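Local coordinates for protein EchA16_2 (PDB 3QYR) that probably hydrates the double bond of enoyl-CoA thioesters, as a hexameric member of the enoyl-CoA hydratase/isomerase (crotonase) family, at residues V55-G60 against P93-I98. Residues are numbered along the deposited sequence; the frame is centred on the assembly and turned at random.
Sequences VVIITG and PVIGAI
Val56, Ile57 and Ile58 pair with Val94, Ile95 and Gly96, joining two neighbouring parallel strands, 55-60 and 94-98, of the main sheet of the crotonase fold, their axes 24° apart. Four backbone bonds tie them: Val56 N gives to Pro93 O, Ile95 N to Val56 O, Ile58 N to Ile95 O and Ala97 N to Ile58 O, the last at 2.8 Å. Pro93, just before strand 94-98, suits its place because it gives only its carbonyl to this ladder, where no N-H is called for.

Beta-branched Val and Ile, which favour extended backbone, fill both faces. On one, Val56 and Val94 lie side by side, CB to CG2 at 4.1 Å, and Ile58 CG2 meets Val94 CG1 at 3.9 Å; helix 34-49 covers Val56 and Ile58. Gly96 suits this face because a CB there would crowd Ile98 CD1; Ile58 CG1 passes 4.1 Å from its CA. On the other face, covered by helix 182-195, Ile95 CD1 meets Val55 CG1 at 3.9 Å, while Val55 CG2 touches Pro93 CG at 3.7 Å, roughly at right angles.

Thr59 extends the ladder with its side chain: OG1, anti to the backbone N (chi1 -167°), donates to Ala97 O at 2.8 Å, tilted 19° from the carbonyl plane.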
loop_
_atom_site.group_PDB
_atom_site.type_symbol
_atom_site.label_atom_id
_atom_site.label_comp_id
_atom_site.label_asym_id
_atom_site.label_seq_id
_atom_site.Cartn_x
_atom_site.Cartn_y
_atom_site.Cartn_z
ATOM N N VAL A 55 18.562 -24.350 -10.495
ATOM C CA VAL A 55 17.325 -24.654 -9.770
ATOM C C VAL A 55 17.659 -25.420 -8.494
ATOM O O VAL A 55 18.605 -26.222 -8.490
ATOM C CB VAL A 55 16.377 -25.473 -10.636
ATOM C CG1 VAL A 55 15.269 -26.173 -9.762
ATOM C CG2 VAL A 55 15.752 -24.569 -11.698
ATOM N N VAL A 56 16.925 -25.121 -7.416
ATOM C CA VAL A 56 17.105 -25.788 -6.127
ATOM C C VAL A 56 15.833 -26.564 -5.776
ATOM O O VAL A 56 14.727 -26.086 -6.026
ATOM C CB VAL A 56 17.411 -24.776 -4.989
ATOM C CG1 VAL A 56 17.347 -25.472 -3.621
ATOM C CG2 VAL A 56 18.770 -24.114 -5.200
ATOM N N ILE A 57 15.992 -27.769 -5.229
ATOM C CA ILE A 57 14.865 -28.559 -4.754
ATOM C C ILE A 57 15.113 -28.806 -3.278
ATOM O O ILE A 57 16.190 -29.253 -2.940
ATOM C CB ILE A 57 14.772 -29.956 -5.448
ATOM C CG1 ILE A 57 14.363 -29.826 -6.917
ATOM C CG2 ILE A 57 13.794 -30.880 -4.697
ATOM C CD1 ILE A 57 14.383 -31.157 -7.703
ATOM N N ILE A 58 14.137 -28.543 -2.405
ATOM C CA ILE A 58 14.295 -28.900 -1.005
ATOM C C ILE A 58 13.303 -29.987 -0.672
ATOM O O ILE A 58 12.213 -30.019 -1.228
ATOM C CB ILE A 58 14.199 -27.692 -0.024
ATOM C CG1 ILE A 58 12.763 -27.201 0.194
ATOM C CG2 ILE A 58 15.154 -26.550 -0.469
ATOM C CD1 ILE A 58 12.690 -26.031 1.261
ATOM N N THR A 59 13.722 -30.918 0.182
ATOM C CA THR A 59 12.899 -32.060 0.564
ATOM C C THR A 59 13.436 -32.577 1.877
ATOM O O THR A 59 14.445 -32.047 2.384
ATOM C CB THR A 59 12.927 -33.197 -0.507
ATOM O OG1 THR A 59 11.882 -34.147 -0.235
ATOM C CG2 THR A 59 14.265 -33.899 -0.534
ATOM N N GLY A 60 12.776 -33.610 2.404
ATOM C CA GLY A 60 13.174 -34.233 3.670
ATOM C C GLY A 60 13.368 -35.738 3.608
ATOM O O GLY A 60 12.820 -36.428 2.729
ATOM N N PRO A 93 14.767 -20.450 -8.758
ATOM C CA PRO A 93 13.578 -21.016 -8.194
ATOM C C PRO A 93 13.906 -22.150 -7.227
ATOM O O PRO A 93 14.906 -22.828 -7.413
ATOM C CB PRO A 93 12.833 -21.550 -9.407
ATOM C CG PRO A 93 13.832 -21.755 -10.387
ATOM C CD PRO A 93 14.891 -20.767 -10.176
ATOM N N VAL A 94 13.080 -22.290 -6.183
ATOM C CA VAL A 94 13.213 -23.309 -5.175
ATOM C C VAL A 94 11.884 -24.053 -5.167
ATOM O O VAL A 94 10.816 -23.453 -4.954
ATOM C CB VAL A 94 13.499 -22.704 -3.806
ATOM C CG1 VAL A 94 13.594 -23.811 -2.730
ATOM C CG2 VAL A 94 14.793 -21.867 -3.854
ATOM N N ILE A 95 11.965 -25.354 -5.462
ATOM C CA ILE A 95 10.817 -26.233 -5.525
ATOM C C ILE A 95 10.833 -27.014 -4.255
ATOM O O ILE A 95 11.847 -27.620 -3.938
ATOM C CB ILE A 95 10.978 -27.221 -6.659
ATOM C CG1 ILE A 95 11.028 -26.491 -8.000
ATOM C CG2 ILE A 95 9.862 -28.291 -6.603
ATOM C CD1 ILE A 95 11.612 -27.342 -9.129
ATOM N N GLY A 96 9.733 -27.012 -3.522
ATOM C CA GLY A 96 9.609 -27.846 -2.318
ATOM C C GLY A 96 8.973 -29.194 -2.653
ATOM O O GLY A 96 7.851 -29.228 -3.134
ATOM N N ALA A 97 9.701 -30.291 -2.437
ATOM C CA ALA A 97 9.135 -31.633 -2.589
ATOM C C ALA A 97 8.715 -32.149 -1.217
ATOM O O ALA A 97 9.536 -32.624 -0.450
ATOM C CB ALA A 97 10.140 -32.572 -3.214
ATOM N N ILE A 98 7.433 -32.030 -0.886
ATOM C CA ILE A 98 7.025 -32.288 0.499
ATOM C C ILE A 98 6.693 -33.761 0.592
ATOM O O ILE A 98 5.651 -34.177 0.103
ATOM C CB ILE A 98 5.794 -31.451 0.906
ATOM C CG1 ILE A 98 6.002 -29.991 0.515
ATOM C CG2 ILE A 98 5.482 -31.616 2.450
ATOM C CD1 ILE A 98 7.370 -29.424 0.921
#